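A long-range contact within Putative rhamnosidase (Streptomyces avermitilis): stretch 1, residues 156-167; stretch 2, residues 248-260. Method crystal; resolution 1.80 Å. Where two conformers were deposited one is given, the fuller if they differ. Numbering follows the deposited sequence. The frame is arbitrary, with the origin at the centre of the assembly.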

# COMPACT_ATOMS: atom_id res chain seq x y z
N THR A 156 11.40 -7.75 43.16
CA THR A 156 12.22 -6.60 42.75
C THR A 156 13.57 -6.68 43.43
O THR A 156 13.65 -7.05 44.61
CB THR A 156 11.48 -5.29 43.07
OG1 THR A 156 10.23 -5.31 42.38
CG2 THR A 156 12.28 -4.02 42.65
N ARG A 157 14.64 -6.35 42.70
CA ARG A 157 15.99 -6.23 43.27
C ARG A 157 16.54 -4.84 42.91
O ARG A 157 16.08 -4.22 41.95
CB ARG A 157 16.91 -7.33 42.78
CG ARG A 157 16.35 -8.73 43.09
CD ARG A 157 16.42 -9.01 44.57
NE ARG A 157 15.94 -10.35 44.95
CZ ARG A 157 14.86 -10.60 45.69
NH1 ARG A 157 14.08 -9.61 46.14
NH2 ARG A 157 14.55 -11.87 46.01
N TRP A 158 17.49 -4.37 43.71
CA TRP A 158 18.01 -3.01 43.57
C TRP A 158 19.52 -3.07 43.34
O TRP A 158 20.20 -3.95 43.92
CB TRP A 158 17.66 -2.20 44.84
CG TRP A 158 16.17 -2.00 45.00
CD1 TRP A 158 15.43 -0.94 44.55
CD2 TRP A 158 15.23 -2.90 45.63
NE1 TRP A 158 14.11 -1.12 44.86
CE2 TRP A 158 13.95 -2.31 45.51
CE3 TRP A 158 15.36 -4.15 46.27
CZ2 TRP A 158 12.80 -2.92 46.03
CZ3 TRP A 158 14.22 -4.76 46.77
CH2 TRP A 158 12.95 -4.14 46.64
N PHE A 159 20.04 -2.14 42.54
CA PHE A 159 21.44 -2.16 42.10
C PHE A 159 21.99 -0.76 42.07
O PHE A 159 21.28 0.18 41.65
CB PHE A 159 21.53 -2.72 40.68
CG PHE A 159 20.94 -4.10 40.55
CD1 PHE A 159 19.57 -4.24 40.40
CD2 PHE A 159 21.74 -5.25 40.65
CE1 PHE A 159 18.98 -5.50 40.33
CE2 PHE A 159 21.15 -6.51 40.55
CZ PHE A 159 19.79 -6.64 40.40
N ARG A 160 23.26 -0.65 42.47
CA ARG A 160 23.99 0.62 42.42
C ARG A 160 25.39 0.43 41.89
O ARG A 160 26.03 -0.61 42.12
CB ARG A 160 24.11 1.21 43.84
CG ARG A 160 22.84 1.86 44.37
CD ARG A 160 23.00 2.36 45.82
NE ARG A 160 24.19 3.18 46.03
CZ ARG A 160 24.23 4.50 45.91
NH1 ARG A 160 23.14 5.18 45.58
NH2 ARG A 160 25.37 5.16 46.14
N ARG A 161 25.89 1.47 41.22
CA ARG A 161 27.30 1.54 40.86
C ARG A 161 27.73 2.98 40.74
O ARG A 161 27.06 3.80 40.13
CB ARG A 161 27.63 0.78 39.57
CG ARG A 161 29.14 0.65 39.34
CD ARG A 161 29.50 -0.20 38.13
NE ARG A 161 30.91 -0.05 37.79
CZ ARG A 161 31.51 -0.70 36.80
NH1 ARG A 161 30.82 -1.55 36.05
NH2 ARG A 161 32.80 -0.49 36.58
N THR A 162 28.85 3.28 41.37
CA THR A 162 29.47 4.59 41.21
C THR A 162 30.69 4.42 40.33
O THR A 162 31.58 3.64 40.67
CB THR A 162 29.85 5.22 42.57
OG1 THR A 162 28.66 5.41 43.33
CG2 THR A 162 30.55 6.57 42.35
N VAL A 163 30.71 5.16 39.22
CA VAL A 163 31.80 5.10 38.22
C VAL A 163 32.43 6.46 37.96
O VAL A 163 31.73 7.48 37.92
CB VAL A 163 31.31 4.52 36.87
CG1 VAL A 163 31.21 3.01 36.96
CG2 VAL A 163 29.99 5.16 36.40
N ASP A 164 33.74 6.45 37.76
CA ASP A 164 34.53 7.65 37.53
C ASP A 164 34.67 7.79 36.01
O ASP A 164 35.35 7.00 35.35
CB ASP A 164 35.90 7.50 38.20
CG ASP A 164 36.68 8.81 38.28
OD1 ASP A 164 36.23 9.83 37.72
OD2 ASP A 164 37.76 8.83 38.92
N LEU A 165 34.00 8.80 35.45
CA LEU A 165 33.96 8.97 33.99
C LEU A 165 35.03 9.96 33.53
O LEU A 165 35.40 10.84 34.29
CB LEU A 165 32.57 9.44 33.56
CG LEU A 165 31.40 8.57 34.05
CD1 LEU A 165 30.10 9.06 33.43
CD2 LEU A 165 31.63 7.09 33.70
N PRO A 166 35.51 9.82 32.27
CA PRO A 166 36.64 10.65 31.83
C PRO A 166 36.24 12.10 31.55
O PRO A 166 35.04 12.45 31.50
CB PRO A 166 37.09 9.97 30.53
CG PRO A 166 35.88 9.27 30.02
CD PRO A 166 35.09 8.86 31.23
N ASP A 167 37.25 12.94 31.38
CA ASP A 167 37.04 14.32 31.00
C ASP A 167 36.61 14.48 29.54
O ASP A 167 36.83 13.58 28.72
CB ASP A 167 38.33 15.12 31.23
CG ASP A 167 38.75 15.14 32.69
OD1 ASP A 167 37.89 15.16 33.58
OD2 ASP A 167 39.97 15.15 32.95
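Stretch 2 (248-260) EKKIFSDASWKST

Stretch 2 runs antiparallel to the strand 156-165. It has two extended segments, 248-252 and 258-260, joined by a loop with a type I turn from Asp254 to Trp257. The 258-260 strand pairs directly with stretch 1: the axes approach to 4.7 Å and cross at 158°. Trp158 and Arg160 each make two backbone hydrogen bonds, with Thr260 and Lys258 respectively. Trp158 N to Thr260 O is 3.1 Å and Thr260 N to Trp158 O is 2.9 Å; Arg160 N to Lys258 O is 2.9 Å and Lys258 N to Arg160 O is 2.8 Å. Between them Phe159 faces Ser259, with CA atoms 4.4 Å apart. Ser259 OG lies over the Phe159 ring, 3.3 Å from CE2, and donates to Trp158 O at 3.0 Å.

The 248-252 strand stands farther off, its axis no nearer than 9.6 Å, so side chains fill the gap. Arg161 is the main bump. Its extended chain crosses the Trp257 indole, with CD 3.5 Å from the five-membered ring centroid. Its guanidinium is held between Ile251 CG2 on one face and Ser256 CB on the other. Arg161 NH1 forms a salt bridge with Asp254 OD1 at 3.2 Å. Beyond it, Ile251 CG2 lies 3.8 Å from Val163 CG1, and Ile251 CG1 4.2 Å from Leu165 CD2. Lys249 reaches Pro166, Lys249 NZ to Pro166 CD 4.4 Å.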

# COMPACT_ATOMS: atom_id res chain seq x y z
N GLU A 248 36.12 5.70 22.67
CA GLU A 248 35.01 5.32 23.54
C GLU A 248 35.50 4.76 24.86
O GLU A 248 36.58 4.16 24.94
CB GLU A 248 34.14 4.26 22.88
CG GLU A 248 33.39 4.73 21.64
CD GLU A 248 32.37 3.72 21.16
OE1 GLU A 248 32.52 2.51 21.47
OE2 GLU A 248 31.40 4.13 20.48
N LYS A 249 34.71 4.97 25.91
CA LYS A 249 34.86 4.23 27.16
C LYS A 249 33.51 3.55 27.44
O LYS A 249 32.46 4.19 27.35
CB LYS A 249 35.26 5.16 28.30
CG LYS A 249 35.03 4.62 29.70
CD LYS A 249 36.21 3.79 30.23
CE LYS A 249 36.06 3.49 31.71
NZ LYS A 249 35.75 4.72 32.49
N LYS A 250 33.54 2.25 27.75
CA LYS A 250 32.30 1.52 28.06
C LYS A 250 32.24 1.09 29.52
O LYS A 250 33.24 0.62 30.05
CB LYS A 250 32.16 0.31 27.14
CG LYS A 250 31.90 0.68 25.68
CD LYS A 250 31.77 -0.57 24.84
CE LYS A 250 31.86 -0.23 23.36
NZ LYS A 250 31.21 -1.33 22.59
N ILE A 251 31.08 1.25 30.15
CA ILE A 251 30.83 0.75 31.50
C ILE A 251 29.76 -0.34 31.34
O ILE A 251 28.73 -0.10 30.72
CB ILE A 251 30.26 1.86 32.43
CG1 ILE A 251 31.19 3.10 32.53
CG2 ILE A 251 29.91 1.33 33.82
CD1 ILE A 251 32.63 2.82 32.85
N PHE A 252 30.00 -1.51 31.93
CA PHE A 252 29.06 -2.63 31.78
C PHE A 252 28.29 -2.93 33.04
O PHE A 252 28.72 -2.55 34.13
CB PHE A 252 29.85 -3.89 31.41
CG PHE A 252 30.64 -3.76 30.15
CD1 PHE A 252 30.00 -3.65 28.92
CD2 PHE A 252 32.04 -3.73 30.19
CE1 PHE A 252 30.73 -3.56 27.74
CE2 PHE A 252 32.77 -3.63 29.01
CZ PHE A 252 32.11 -3.53 27.79
N SER A 253 27.17 -3.65 32.90
CA SER A 253 26.57 -4.35 34.03
C SER A 253 27.46 -5.59 34.30
O SER A 253 27.81 -6.36 33.38
CB SER A 253 25.13 -4.77 33.71
OG SER A 253 25.06 -5.38 32.41
N ASP A 254 27.86 -5.74 35.55
CA ASP A 254 28.84 -6.79 35.92
C ASP A 254 28.96 -6.83 37.45
O ASP A 254 28.18 -6.16 38.13
CB ASP A 254 30.21 -6.61 35.20
CG ASP A 254 30.91 -5.30 35.55
OD1 ASP A 254 30.70 -4.73 36.63
OD2 ASP A 254 31.71 -4.83 34.71
N ALA A 255 29.89 -7.63 37.99
CA ALA A 255 30.01 -7.81 39.45
C ALA A 255 30.59 -6.60 40.21
O ALA A 255 30.69 -6.61 41.45
CB ALA A 255 30.80 -9.09 39.78
N SER A 256 31.00 -5.58 39.48
CA SER A 256 31.37 -4.30 40.11
C SER A 256 30.16 -3.51 40.66
O SER A 256 30.35 -2.51 41.38
CB SER A 256 32.17 -3.45 39.12
OG SER A 256 33.40 -4.10 38.85
N TRP A 257 28.94 -3.94 40.31
CA TRP A 257 27.72 -3.32 40.81
C TRP A 257 27.39 -3.95 42.14
O TRP A 257 27.65 -5.13 42.35
CB TRP A 257 26.53 -3.55 39.88
CG TRP A 257 26.59 -2.75 38.60
CD1 TRP A 257 27.50 -2.88 37.57
CD2 TRP A 257 25.67 -1.74 38.20
NE1 TRP A 257 27.19 -1.99 36.57
CE2 TRP A 257 26.08 -1.27 36.93
CE3 TRP A 257 24.54 -1.16 38.80
CZ2 TRP A 257 25.40 -0.24 36.25
CZ3 TRP A 257 23.86 -0.14 38.12
CH2 TRP A 257 24.30 0.31 36.87
N LYS A 258 26.80 -3.15 43.03
CA LYS A 258 26.28 -3.66 44.31
C LYS A 258 24.81 -3.95 44.13
O LYS A 258 24.14 -3.25 43.37
CB LYS A 258 26.47 -2.63 45.43
CG LYS A 258 27.91 -2.38 45.84
CD LYS A 258 28.54 -3.64 46.44
CE LYS A 258 29.69 -3.32 47.39
NZ LYS A 258 29.22 -3.01 48.77
N SER A 259 24.30 -4.95 44.85
CA SER A 259 22.89 -5.29 44.79
C SER A 259 22.28 -5.54 46.17
O SER A 259 23.00 -5.93 47.09
CB SER A 259 22.66 -6.51 43.89
OG SER A 259 21.24 -6.76 43.81
N THR A 260 20.97 -5.34 46.30
CA THR A 260 20.28 -5.73 47.53
C THR A 260 18.94 -6.35 47.25
O THR A 260 18.32 -6.03 46.24
CB THR A 260 20.13 -4.58 48.54
OG1 THR A 260 19.73 -5.11 49.81
CG2 THR A 260 19.12 -3.53 48.05
O HOH W 1 32.21 -2.10 33.63